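Local coordinates for DyP (Bjerkandera adusta, PDB 3VXJ), which is a dye-decolorizing peroxidase, a heme b enzyme that probably uses hydrogen peroxide to oxidise dyes and phenolic compounds, at residues E165-F169 with Q225-F230; Y233-I239 with Q250-L256; S331-E337 with Q350-F356. All blocks are in the same frame, centred on the assembly; numbering follows the deposited sequence.

Contact 1: E165-F169 with Q225-F230; sequences EHFGF and QKVPEF. With HEM (protoporphyrin IX containing Fe), chain B.
The ring of Phe167 lies between two unlike partners. Over one face passes the amide of Gln225, whose NE2 sits toward the rim, 3.3 Å from CE2 of Phe167; the amide and ring planes stand 78° apart. The opposite face takes the ring of Phe230 in an offset stack, the centroids of Phe167 and Phe230 4.4 Å apart and their planes inclined by 27°. A chi1 of 172° swings the Phe230 ring away from its own backbone N, which also brings CZ obliquely to CE2 of Phe169.

The Gln225 amide is fixed from both ends. NE2 donates to Glu165 OE2 over 2.8 Å, nearly along the C-O axis, with amide and carboxylate nearly coplanar. OE1 accepts from a water that in turn takes the backbone N-H of His166. Glu165 bends back over its own type I turn: OE2 accepts a second bond, from Phe167 N, above the carboxylate plane, while OE1 accepts from Phe169 N. The buried carboxylate thus ties N-H groups of the turn to the Gln225 amide, and Glu165 OE2 lies 3.3 Å from the heme methyl CMB.

The loop following strand 146-155 is thereby set against the start of helix 227-236, with helix 249-261 and strand 420-430 also packing on Phe167.

Contact 2: Y233-I239 with Q250-L256; sequences YTLANAI and QEGAEFL
Two successive helices of the C-terminal half of this DyP-type peroxidase, 227-236 and 249-261, meet where the first gives way to an extended chain. Ala253 packs into the first helix: its CB lies 3.3 Å from Thr234 O and 3.7 Å from Leu235 CD2, and the CB of Ala238 rests over the helix backbone at Ala253 N. The bare Gly252 lets the Ile239 backbone approach, and Ile239 N meets Gly252 O at 3.1 Å from above the carbonyl plane. That carbonyl is shared: Ile239 N and the helical donor Leu256 N approach from opposite faces of its plane.

Most of the remaining side-chain contact is apolar. Ile239, with CG1 anti to the carbonyl carbon (chi1 -65°), drives CD1 to 3.5 Å from CD2 of Phe255, while its CG2 lies at the edge of that ring. The side chains of Ile239 and Leu256 cross at about a right angle. Leu256 CD2 instead lies against Asn237, 3.4 Å from its O. Asn237 itself turns back, its ND2 donating to Tyr233 O at 3.0 Å and lying over the tyrosine ring.

Short strands 241-242 and 245-246 link the two helices, while loop residues border them: Leu405 at Leu256, Pro407 at Phe255, Val416 and Pro417 at Tyr233.

Contact 3: S331-E337 with Q350-F356; sequences SIPYGPE and QDRGLLF. With HEM (protoporphyrin IX containing Fe), chain B.
Ile332 and Leu355 exchange both backbone bonds, Ile332 N to Leu355 O at 3.0 Å and Leu355 N to Ile332 O at 2.8 Å; Tyr334 and Gly353 repeat the pattern. Between these hydrogen-bonded pairs lies the non-hydrogen-bonded pair Pro333-Leu354.

The phenol of Tyr334 folds over the partner strand, its CG placed between the backbone N and carbonyl carbon (chi1 79°), and Gly353 N lies under the ring centre. Tyr334 OH donates to Asp351 OD1 at 2.6 Å on the syn side, the carboxylate standing 79° from the ring; the same hydroxyl also bonds His222 NE2.

Strands 328-334 and 353-360 are antiparallel neighbours in a four-stranded sheet of the ferredoxin-like fold of DyP peroxidases, and the Pro333 backbone bonds onward with Ser155, at the end of strand 146-155 in the other sheet. Leu354 and Phe356 carry the contact to the heme: Leu354 CD2 lies 3.7 Å from C3B, and CE1 of Phe356 3.4 Å from C1C.

Arg352 binds the chain that follows strand 328-334. Its NE donates almost straight, in the guanidinium plane, to Pro336 O (2.8 Å, 178°), NH2 bonds Glu337 O weakly, and NH1 pairs with Glu342; the Glu337 carboxylate goes to Arg157. Ser331 OG has its partner in Val357 N.

In the fold
Contacts 1 and 3 adjoin beside the heme, their centres 10 Å apart. They meet chiefly at Gln225, the last residue of strand 216-225: its N lies 2.8 Å from Arg352 O, a probable hydrogen bond between adjacent strands. His166 NE2 also packs 3.0 Å from Tyr334 O. Both contacts touch the porphyrin, contact 1 mainly at methyls CMA and CMB and the vinyl CBB, contact 3 at pyrrole carbons and the same vinyl. The iron (FE) carries the oxygen of a water at 2.0 Å, and His308 is its axial protein ligand, with its side chain about 7 Å from that of Phe356. Contact 2 continues outward along helix 227-236, its centre 14 Å from that of contact 1 and 23 Å from that of contact 3.

Contact 1: E165-F169 with Q225-F230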
loop_
_atom_site.group_PDB
_atom_site.type_symbol
_atom_site.label_atom_id
_atom_site.label_comp_id
_atom_site.label_asym_id
_atom_site.label_seq_id
_atom_site.Cartn_x
_atom_site.Cartn_y
_atom_site.Cartn_z
ATOM N N GLU A 165 9.297 -4.364 -5.655
ATOM C CA GLU A 165 8.907 -5.276 -4.585
ATOM C C GLU A 165 9.507 -6.673 -4.878
ATOM O O GLU A 165 10.153 -6.869 -5.915
ATOM C CB GLU A 165 7.381 -5.258 -4.390
ATOM C CG GLU A 165 6.564 -5.551 -5.642
ATOM C CD GLU A 165 6.683 -7.003 -6.062
ATOM O OE1 GLU A 165 7.008 -7.253 -7.241
ATOM O OE2 GLU A 165 6.503 -7.878 -5.187
ATOM N N HIS A 166 9.340 -7.606 -3.947
ATOM C CA HIS A 166 10.027 -8.901 -4.011
ATOM C C HIS A 166 9.695 -9.838 -5.180
ATOM O O HIS A 166 10.531 -10.674 -5.520
ATOM C CB HIS A 166 9.966 -9.626 -2.672
ATOM C CG HIS A 166 11.044 -9.194 -1.735
ATOM N ND1 HIS A 166 12.373 -9.480 -1.957
ATOM C CD2 HIS A 166 10.998 -8.457 -0.601
ATOM C CE1 HIS A 166 13.100 -8.958 -0.986
ATOM N NE2 HIS A 166 12.291 -8.325 -0.153
ATOM N N PHE A 167 8.525 -9.710 -5.801
ATOM C CA PHE A 167 8.267 -10.465 -7.032
ATOM C C PHE A 167 9.047 -9.886 -8.220
ATOM O O PHE A 167 9.119 -10.512 -9.280
ATOM C CB PHE A 167 6.778 -10.498 -7.393
ATOM C CG PHE A 167 5.897 -11.238 -6.405
ATOM C CD1 PHE A 167 6.281 -12.452 -5.824
ATOM C CD2 PHE A 167 4.652 -10.714 -6.082
ATOM C CE1 PHE A 167 5.441 -13.105 -4.930
ATOM C CE2 PHE A 167 3.800 -11.370 -5.189
ATOM C CZ PHE A 167 4.198 -12.566 -4.608
ATOM N N GLY A 168 9.622 -8.690 -8.042
ATOM C CA GLY A 168 10.451 -8.062 -9.062
ATOM C C GLY A 168 9.868 -6.835 -9.749
ATOM O O GLY A 168 10.514 -6.275 -10.642
ATOM N N PHE A 169 8.690 -6.382 -9.321
ATOM C CA PHE A 169 7.982 -5.314 -10.038
ATOM C C PHE A 169 8.158 -3.944 -9.405
ATOM O O PHE A 169 8.017 -3.797 -8.188
ATOM C CB PHE A 169 6.482 -5.653 -10.151
ATOM C CG PHE A 169 6.199 -6.865 -11.000
ATOM C CD1 PHE A 169 5.715 -6.735 -12.288
ATOM C CD2 PHE A 169 6.455 -8.147 -10.508
ATOM C CE1 PHE A 169 5.497 -7.854 -13.086
ATOM C CE2 PHE A 169 6.225 -9.278 -11.297
ATOM C CZ PHE A 169 5.760 -9.124 -12.594
ATOM N N GLN A 225 5.464 -12.776 1.214
ATOM C CA GLN A 225 5.414 -13.171 -0.197
ATOM C C GLN A 225 6.156 -14.476 -0.468
ATOM O O GLN A 225 7.220 -14.745 0.120
ATOM C CB GLN A 225 5.957 -12.051 -1.093
ATOM C CG GLN A 225 5.006 -10.838 -1.185
ATOM C CD GLN A 225 5.624 -9.629 -1.853
ATOM O OE1 GLN A 225 6.006 -8.678 -1.186
ATOM N NE2 GLN A 225 5.707 -9.653 -3.176
ATOM N N LYS A 226 5.572 -15.272 -1.359
ATOM C CA LYS A 226 6.123 -16.555 -1.774
ATOM C C LYS A 226 6.732 -16.422 -3.166
ATOM O O LYS A 226 6.075 -16.684 -4.184
ATOM C CB LYS A 226 5.023 -17.613 -1.752
ATOM C CG LYS A 226 4.279 -17.727 -0.420
ATOM C CD LYS A 226 5.147 -18.214 0.719
ATOM C CE LYS A 226 4.299 -18.634 1.908
ATOM N NZ LYS A 226 5.135 -19.136 3.032
ATOM N N VAL A 227 7.981 -15.970 -3.196
ATOM C CA VAL A 227 8.619 -15.570 -4.456
ATOM C C VAL A 227 9.042 -16.767 -5.324
ATOM O O VAL A 227 8.725 -16.794 -6.519
ATOM C CB VAL A 227 9.782 -14.573 -4.216
ATOM C CG1 VAL A 227 10.418 -14.165 -5.536
ATOM C CG2 VAL A 227 9.275 -13.348 -3.461
ATOM N N PRO A 228 9.745 -17.761 -4.745
ATOM C CA PRO A 228 10.047 -18.936 -5.579
ATOM C C PRO A 228 8.795 -19.600 -6.149
ATOM O O PRO A 228 8.807 -20.067 -7.290
ATOM C CB PRO A 228 10.745 -19.880 -4.601
ATOM C CG PRO A 228 11.362 -18.984 -3.596
ATOM C CD PRO A 228 10.348 -17.885 -3.403
ATOM N N GLU A 229 7.722 -19.627 -5.364
ATOM C CA GLU A 229 6.458 -20.209 -5.804
ATOM C C GLU A 229 5.842 -19.411 -6.961
ATOM O O GLU A 229 5.377 -19.989 -7.936
ATOM C CB GLU A 229 5.479 -20.311 -4.631
ATOM C CG GLU A 229 5.873 -21.333 -3.555
ATOM C CD GLU A 229 6.853 -20.800 -2.501
ATOM O OE1 GLU A 229 7.404 -19.677 -2.623
ATOM O OE2 GLU A 229 7.088 -21.536 -1.520
ATOM N N PHE A 230 5.845 -18.086 -6.843
ATOM C CA PHE A 230 5.376 -17.209 -7.914
ATOM C C PHE A 230 6.165 -17.448 -9.200
ATOM O O PHE A 230 5.593 -17.635 -10.279
ATOM C CB PHE A 230 5.498 -15.752 -7.453
ATOM C CG PHE A 230 5.227 -14.738 -8.530
ATOM C CD1 PHE A 230 3.925 -14.396 -8.877
ATOM C CD2 PHE A 230 6.277 -14.113 -9.191
ATOM C CE1 PHE A 230 3.682 -13.441 -9.870
ATOM C CE2 PHE A 230 6.041 -13.160 -10.176
ATOM C CZ PHE A 230 4.743 -12.837 -10.527
HETATM C CHA HEM B . -0.166 -0.846 -7.788
HETATM C CHB HEM B . 2.348 -4.576 -6.020
HETATM C CHC HEM B . -0.957 -5.217 -2.547
HETATM C CHD HEM B . -3.474 -1.467 -4.273
HETATM C C1A HEM B . 0.781 -1.819 -7.633
HETATM C C2A HEM B . 1.910 -2.037 -8.509
HETATM C C3A HEM B . 2.600 -3.082 -8.020
HETATM C C4A HEM B . 1.944 -3.525 -6.811
HETATM C CMA HEM B . 3.887 -3.706 -8.591
HETATM C CAA HEM B . 2.187 -1.239 -9.803
HETATM C CBA HEM B . 3.023 0.030 -9.623
HETATM C CGA HEM B . 2.283 1.165 -8.956
HETATM O O1A HEM B . 1.373 1.770 -9.563
HETATM O O2A HEM B . 2.641 1.494 -7.791
HETATM C C1B HEM B . 1.684 -5.071 -4.914
HETATM C C2B HEM B . 2.117 -6.183 -4.096
HETATM C C3B HEM B . 1.199 -6.359 -3.126
HETATM C C4B HEM B . 0.177 -5.350 -3.309
HETATM C CMB HEM B . 3.403 -6.999 -4.356
HETATM C CAB HEM B . 1.195 -7.395 -1.982
HETATM C CBB HEM B . 2.316 -7.961 -1.531
HETATM C C1C HEM B . -1.946 -4.286 -2.744
HETATM C C2C HEM B . -3.175 -4.181 -1.981
HETATM C C3C HEM B . -3.882 -3.150 -2.469
HETATM C C4C HEM B . -3.109 -2.575 -3.549
HETATM C CMC HEM B . -3.547 -5.111 -0.810
HETATM C CAC HEM B . -5.258 -2.602 -2.007
HETATM C CBC HEM B . -6.238 -3.416 -1.594
HETATM C C1D HEM B . -2.777 -0.928 -5.324
HETATM C C2D HEM B . -3.149 0.300 -5.982
HETATM C C3D HEM B . -2.140 0.484 -7.071
HETATM C C4D HEM B . -1.244 -0.640 -6.969
HETATM C CMD HEM B . -4.326 1.248 -5.693
HETATM C CAD HEM B . -2.137 1.650 -8.071
HETATM C CBD HEM B . -3.139 1.311 -9.170
HETATM C CGD HEM B . -3.247 2.419 -10.183
HETATM O O1D HEM B . -3.122 2.113 -11.400
HETATM O O2D HEM B . -3.459 3.589 -9.793
HETATM N NA HEM B . 0.823 -2.755 -6.630
HETATM N NB HEM B . 0.471 -4.599 -4.429
HETATM N NC HEM B . -1.963 -3.312 -3.715
HETATM N ND HEM B . -1.625 -1.448 -5.909
HETATM FE FE HEM B . -0.608 -3.078 -5.208
HETATM O O HOH W 1 7.938 -6.884 -1.577
HETATM O O HOH W 2 0.463 -1.817 -4.097
#

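Contact 2: Y233-I239 with Q250-L256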
loop_
_atom_site.group_PDB
_atom_site.type_symbol
_atom_site.label_atom_id
_atom_site.label_comp_id
_atom_site.label_asym_id
_atom_site.label_seq_id
_atom_site.Cartn_x
_atom_site.Cartn_y
_atom_site.Cartn_z
ATOM N N TYR A 233 5.407 -20.828 -10.700
ATOM C CA TYR A 233 4.077 -20.802 -11.298
ATOM C C TYR A 233 4.098 -20.152 -12.682
ATOM O O TYR A 233 3.466 -20.654 -13.609
ATOM C CB TYR A 233 3.063 -20.079 -10.400
ATOM C CG TYR A 233 1.675 -20.080 -10.997
ATOM C CD1 TYR A 233 0.830 -21.179 -10.849
ATOM C CD2 TYR A 233 1.213 -18.993 -11.739
ATOM C CE1 TYR A 233 -0.447 -21.187 -11.418
ATOM C CE2 TYR A 233 -0.054 -18.996 -12.310
ATOM C CZ TYR A 233 -0.879 -20.090 -12.146
ATOM O OH TYR A 233 -2.132 -20.080 -12.717
ATOM N N THR A 234 4.813 -19.037 -12.824
ATOM C CA THR A 234 4.861 -18.356 -14.121
ATOM C C THR A 234 5.634 -19.169 -15.159
ATOM O O THR A 234 5.295 -19.142 -16.336
ATOM C CB THR A 234 5.420 -16.913 -14.049
ATOM O OG1 THR A 234 6.799 -16.946 -13.682
ATOM C CG2 THR A 234 4.631 -16.033 -13.059
ATOM N N LEU A 235 6.664 -19.890 -14.726
ATOM C CA LEU A 235 7.379 -20.787 -15.628
ATOM C C LEU A 235 6.505 -21.966 -16.064
ATOM O O LEU A 235 6.474 -22.307 -17.250
ATOM C CB LEU A 235 8.686 -21.263 -14.991
ATOM C CG LEU A 235 9.774 -20.183 -14.922
ATOM C CD1 LEU A 235 10.823 -20.567 -13.900
ATOM C CD2 LEU A 235 10.407 -19.985 -16.299
ATOM N N ALA A 236 5.781 -22.570 -15.120
ATOM C CA ALA A 236 4.908 -23.712 -15.417
ATOM C C ALA A 236 3.734 -23.349 -16.321
ATOM O O ALA A 236 3.216 -24.197 -17.056
ATOM C CB ALA A 236 4.403 -24.342 -14.126
ATOM N N ASN A 237 3.325 -22.085 -16.274
ATOM C CA ASN A 237 2.150 -21.613 -17.004
ATOM C C ASN A 237 2.492 -20.555 -18.048
ATOM O O ASN A 237 1.637 -19.775 -18.481
ATOM C CB ASN A 237 1.094 -21.125 -16.015
ATOM C CG ASN A 237 0.540 -22.255 -15.187
ATOM O OD1 ASN A 237 -0.327 -23.002 -15.645
ATOM N ND2 ASN A 237 1.055 -22.413 -13.977
ATOM N N ALA A 238 3.761 -20.543 -18.443
ATOM C CA ALA A 238 4.287 -19.554 -19.379
ATOM C C ALA A 238 3.390 -19.436 -20.596
ATOM O O ALA A 238 2.939 -20.435 -21.151
ATOM C CB ALA A 238 5.694 -19.933 -19.804
ATOM N N ILE A 239 3.117 -18.206 -21.007
ATOM C CA ILE A 239 2.263 -17.972 -22.165
ATOM C C ILE A 239 3.033 -18.358 -23.431
ATOM O O ILE A 239 4.149 -17.882 -23.628
ATOM C CB ILE A 239 1.769 -16.512 -22.187
ATOM C CG1 ILE A 239 0.858 -16.276 -20.977
ATOM C CG2 ILE A 239 1.055 -16.195 -23.493
ATOM C CD1 ILE A 239 0.501 -14.859 -20.703
ATOM N N GLN A 250 11.026 -18.541 -21.021
ATOM C CA GLN A 250 11.386 -17.449 -20.118
ATOM C C GLN A 250 10.590 -16.196 -20.460
ATOM O O GLN A 250 10.068 -15.537 -19.565
ATOM C CB GLN A 250 12.895 -17.181 -20.100
ATOM C CG GLN A 250 13.360 -16.237 -18.958
ATOM C CD GLN A 250 13.132 -16.797 -17.542
ATOM O OE1 GLN A 250 13.413 -17.965 -17.260
ATOM N NE2 GLN A 250 12.643 -15.947 -16.644
ATOM N N GLU A 251 10.467 -15.889 -21.751
ATOM C CA GLU A 251 9.669 -14.742 -22.189
ATOM C C GLU A 251 8.207 -14.902 -21.790
ATOM O O GLU A 251 7.554 -13.936 -21.380
ATOM C CB GLU A 251 9.769 -14.554 -23.709
ATOM C CG GLU A 251 11.094 -13.975 -24.162
ATOM C CD GLU A 251 11.320 -14.091 -25.657
ATOM O OE1 GLU A 251 10.549 -14.788 -26.357
ATOM O OE2 GLU A 251 12.295 -13.467 -26.139
ATOM N N GLY A 252 7.688 -16.116 -21.945
ATOM C CA GLY A 252 6.284 -16.391 -21.656
ATOM C C GLY A 252 5.977 -16.304 -20.173
ATOM O O GLY A 252 4.859 -15.941 -19.790
ATOM N N ALA A 253 6.968 -16.635 -19.344
ATOM C CA ALA A 253 6.840 -16.543 -17.890
ATOM C C ALA A 253 6.860 -15.094 -17.436
ATOM O O ALA A 253 6.030 -14.685 -16.612
ATOM C CB ALA A 253 7.959 -17.336 -17.200
ATOM N N GLU A 254 7.790 -14.312 -17.989
ATOM C CA GLU A 254 7.852 -12.877 -17.716
ATOM C C GLU A 254 6.558 -12.216 -18.165
ATOM O O GLU A 254 5.994 -11.388 -17.446
ATOM C CB GLU A 254 9.037 -12.219 -18.428
ATOM C CG GLU A 254 10.428 -12.687 -17.974
ATOM C CD GLU A 254 10.784 -12.432 -16.497
ATOM O OE1 GLU A 254 10.032 -11.775 -15.730
ATOM O OE2 GLU A 254 11.867 -12.923 -16.099
ATOM N N PHE A 255 6.073 -12.597 -19.346
ATOM C CA PHE A 255 4.823 -12.046 -19.864
ATOM C C PHE A 255 3.645 -12.398 -18.960
ATOM O O PHE A 255 2.835 -11.525 -18.642
ATOM C CB PHE A 255 4.592 -12.536 -21.295
ATOM C CG PHE A 255 3.399 -11.919 -21.988
ATOM C CD1 PHE A 255 3.209 -10.534 -22.035
ATOM C CD2 PHE A 255 2.483 -12.735 -22.636
ATOM C CE1 PHE A 255 2.111 -9.989 -22.704
ATOM C CE2 PHE A 255 1.389 -12.191 -23.311
ATOM C CZ PHE A 255 1.204 -10.818 -23.346
ATOM N N LEU A 256 3.564 -13.651 -18.507
ATOM C CA LEU A 256 2.494 -14.023 -17.583
ATOM C C LEU A 256 2.523 -13.163 -16.306
ATOM O O LEU A 256 1.466 -12.693 -15.854
ATOM C CB LEU A 256 2.533 -15.525 -17.259
ATOM C CG LEU A 256 1.441 -16.011 -16.304
ATOM C CD1 LEU A 256 0.046 -15.764 -16.851
ATOM C CD2 LEU A 256 1.635 -17.483 -16.031
#

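Contact 3: S331-E337 with Q350-F356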
loop_
_atom_site.group_PDB
_atom_site.type_symbol
_atom_site.label_atom_id
_atom_site.label_comp_id
_atom_site.label_asym_id
_atom_site.label_seq_id
_atom_site.Cartn_x
_atom_site.Cartn_y
_atom_site.Cartn_z
ATOM N N SER A 331 4.195 1.806 0.722
ATOM C CA SER A 331 4.646 0.489 1.135
ATOM C C SER A 331 6.155 0.337 0.987
ATOM O O SER A 331 6.795 1.044 0.204
ATOM C CB SER A 331 3.953 -0.567 0.283
ATOM O OG SER A 331 2.541 -0.407 0.359
ATOM N N ILE A 332 6.718 -0.618 1.720
ATOM C CA ILE A 332 8.136 -0.931 1.595
ATOM C C ILE A 332 8.336 -2.448 1.670
ATOM O O ILE A 332 7.709 -3.119 2.492
ATOM C CB ILE A 332 8.988 -0.179 2.663
ATOM C CG1 ILE A 332 10.484 -0.283 2.335
ATOM C CG2 ILE A 332 8.674 -0.673 4.084
ATOM C CD1 ILE A 332 11.380 0.612 3.168
ATOM N N PRO A 333 9.205 -3.003 0.808
ATOM C CA PRO A 333 9.508 -4.436 0.932
ATOM C C PRO A 333 10.243 -4.755 2.223
ATOM O O PRO A 333 10.840 -3.849 2.831
ATOM C CB PRO A 333 10.437 -4.700 -0.266
ATOM C CG PRO A 333 10.101 -3.609 -1.243
ATOM C CD PRO A 333 9.871 -2.414 -0.369
ATOM N N TYR A 334 10.240 -6.020 2.633
ATOM C CA TYR A 334 11.098 -6.459 3.726
ATOM C C TYR A 334 11.690 -7.815 3.412
ATOM O O TYR A 334 11.137 -8.577 2.614
ATOM C CB TYR A 334 10.361 -6.488 5.074
ATOM C CG TYR A 334 9.480 -7.702 5.292
ATOM C CD1 TYR A 334 10.008 -8.878 5.843
ATOM C CD2 TYR A 334 8.124 -7.675 4.971
ATOM C CE1 TYR A 334 9.205 -10.008 6.038
ATOM C CE2 TYR A 334 7.314 -8.804 5.168
ATOM C CZ TYR A 334 7.861 -9.956 5.705
ATOM O OH TYR A 334 7.021 -11.035 5.889
ATOM N N GLY A 335 12.804 -8.106 4.070
ATOM C CA GLY A 335 13.406 -9.423 4.012
ATOM C C GLY A 335 14.514 -9.516 2.994
ATOM O O GLY A 335 14.707 -8.603 2.194
ATOM N N PRO A 336 15.252 -10.632 3.017
ATOM C CA PRO A 336 16.408 -10.824 2.155
ATOM C C PRO A 336 16.017 -11.097 0.712
ATOM O O PRO A 336 14.879 -11.485 0.426
ATOM C CB PRO A 336 17.079 -12.066 2.752
ATOM C CG PRO A 336 15.943 -12.836 3.343
ATOM C CD PRO A 336 15.018 -11.794 3.894
ATOM N N GLU A 337 16.970 -10.905 -0.188
ATOM C CA GLU A 337 16.815 -11.315 -1.572
ATOM C C GLU A 337 16.580 -12.815 -1.664
ATOM O O GLU A 337 16.973 -13.579 -0.772
ATOM C CB GLU A 337 18.041 -10.887 -2.387
ATOM C CG GLU A 337 18.146 -9.370 -2.515
ATOM C CD GLU A 337 16.984 -8.789 -3.288
ATOM O OE1 GLU A 337 17.007 -8.894 -4.529
ATOM O OE2 GLU A 337 16.053 -8.239 -2.658
ATOM N N GLN A 350 12.884 -18.305 3.277
ATOM C CA GLN A 350 13.123 -17.132 4.108
ATOM C C GLN A 350 11.894 -16.240 4.126
ATOM O O GLN A 350 11.130 -16.215 3.168
ATOM C CB GLN A 350 14.333 -16.339 3.607
ATOM C CG GLN A 350 15.583 -17.191 3.396
ATOM C CD GLN A 350 16.817 -16.378 3.080
ATOM O OE1 GLN A 350 17.234 -16.283 1.922
ATOM N NE2 GLN A 350 17.415 -15.788 4.108
ATOM N N ASP A 351 11.715 -15.525 5.231
ATOM C CA ASP A 351 10.625 -14.585 5.414
ATOM C C ASP A 351 10.944 -13.279 4.692
ATOM O O ASP A 351 11.894 -12.583 5.029
ATOM C CB ASP A 351 10.409 -14.347 6.919
ATOM C CG ASP A 351 9.230 -13.434 7.218
ATOM O OD1 ASP A 351 8.359 -13.270 6.348
ATOM O OD2 ASP A 351 9.183 -12.879 8.341
ATOM N N ARG A 352 10.142 -12.976 3.679
ATOM C CA ARG A 352 10.235 -11.728 2.937
ATOM C C ARG A 352 8.831 -11.325 2.505
ATOM O O ARG A 352 7.921 -12.157 2.444
ATOM C CB ARG A 352 11.147 -11.866 1.711
ATOM C CG ARG A 352 10.662 -12.886 0.679
ATOM C CD ARG A 352 11.620 -12.991 -0.501
ATOM N NE ARG A 352 12.949 -13.468 -0.113
ATOM C CZ ARG A 352 13.303 -14.751 -0.000
ATOM N NH1 ARG A 352 12.433 -15.729 -0.216
ATOM N NH2 ARG A 352 14.541 -15.062 0.348
ATOM N N GLY A 353 8.640 -10.053 2.179
ATOM C CA GLY A 353 7.321 -9.616 1.752
ATOM C C GLY A 353 7.195 -8.117 1.631
ATOM O O GLY A 353 8.138 -7.437 1.212
ATOM N N LEU A 354 6.030 -7.605 2.003
ATOM C CA LEU A 354 5.698 -6.204 1.838
ATOM C C LEU A 354 5.049 -5.700 3.104
ATOM O O LEU A 354 4.116 -6.310 3.626
ATOM C CB LEU A 354 4.747 -5.993 0.644
ATOM C CG LEU A 354 4.508 -4.544 0.175
ATOM C CD1 LEU A 354 5.786 -3.927 -0.415
ATOM C CD2 LEU A 354 3.359 -4.475 -0.849
ATOM N N LEU A 355 5.576 -4.593 3.601
ATOM C CA LEU A 355 4.912 -3.821 4.645
ATOM C C LEU A 355 4.073 -2.773 3.926
ATOM O O LEU A 355 4.584 -1.742 3.479
ATOM C CB LEU A 355 5.935 -3.202 5.605
ATOM C CG LEU A 355 6.901 -4.225 6.211
ATOM C CD1 LEU A 355 7.897 -3.578 7.155
ATOM C CD2 LEU A 355 6.164 -5.351 6.923
ATOM N N PHE A 356 2.787 -3.090 3.789
ATOM C CA PHE A 356 1.876 -2.344 2.937
ATOM C C PHE A 356 1.177 -1.245 3.741
ATOM O O PHE A 356 0.697 -1.480 4.861
ATOM C CB PHE A 356 0.875 -3.325 2.328
ATOM C CG PHE A 356 -0.228 -2.682 1.545
ATOM C CD1 PHE A 356 -0.106 -2.476 0.174
ATOM C CD2 PHE A 356 -1.419 -2.326 2.178
ATOM C CE1 PHE A 356 -1.134 -1.877 -0.549
ATOM C CE2 PHE A 356 -2.460 -1.760 1.456
ATOM C CZ PHE A 356 -2.319 -1.528 0.097
HETATM C CHA HEM B . -0.166 -0.846 -7.788
HETATM C CHB HEM B . 2.348 -4.576 -6.020
HETATM C CHC HEM B . -0.957 -5.217 -2.547
HETATM C CHD HEM B . -3.474 -1.467 -4.273
HETATM C C1A HEM B . 0.781 -1.819 -7.633
HETATM C C2A HEM B . 1.910 -2.037 -8.509
HETATM C C3A HEM B . 2.600 -3.082 -8.020
HETATM C C4A HEM B . 1.944 -3.525 -6.811
HETATM C CMA HEM B . 3.887 -3.706 -8.591
HETATM C CAA HEM B . 2.187 -1.239 -9.803
HETATM C CBA HEM B . 3.023 0.030 -9.623
HETATM C CGA HEM B . 2.283 1.165 -8.956
HETATM O O1A HEM B . 1.373 1.770 -9.563
HETATM O O2A HEM B . 2.641 1.494 -7.791
HETATM C C1B HEM B . 1.684 -5.071 -4.914
HETATM C C2B HEM B . 2.117 -6.183 -4.096
HETATM C C3B HEM B . 1.199 -6.359 -3.126
HETATM C C4B HEM B . 0.177 -5.350 -3.309
HETATM C CMB HEM B . 3.403 -6.999 -4.356
HETATM C CAB HEM B . 1.195 -7.395 -1.982
HETATM C CBB HEM B . 2.316 -7.961 -1.531
HETATM C C1C HEM B . -1.946 -4.286 -2.744
HETATM C C2C HEM B . -3.175 -4.181 -1.981
HETATM C C3C HEM B . -3.882 -3.150 -2.469
HETATM C C4C HEM B . -3.109 -2.575 -3.549
HETATM C CMC HEM B . -3.547 -5.111 -0.810
HETATM C CAC HEM B . -5.258 -2.602 -2.007
HETATM C CBC HEM B . -6.238 -3.416 -1.594
HETATM C C1D HEM B . -2.777 -0.928 -5.324
HETATM C C2D HEM B . -3.149 0.300 -5.982
HETATM C C3D HEM B . -2.140 0.484 -7.071
HETATM C C4D HEM B . -1.244 -0.640 -6.969
HETATM C CMD HEM B . -4.326 1.248 -5.693
HETATM C CAD HEM B . -2.137 1.650 -8.071
HETATM C CBD HEM B . -3.139 1.311 -9.170
HETATM C CGD HEM B . -3.247 2.419 -10.183
HETATM O O1D HEM B . -3.122 2.113 -11.400
HETATM O O2D HEM B . -3.459 3.589 -9.793
HETATM N NA HEM B . 0.823 -2.755 -6.630
HETATM N NB HEM B . 0.471 -4.599 -4.429
HETATM N NC HEM B . -1.963 -3.312 -3.715
HETATM N ND HEM B . -1.625 -1.448 -5.909
HETATM FE FE HEM B . -0.608 -3.078 -5.208
HETATM O O HOH W 2 0.463 -1.817 -4.097
#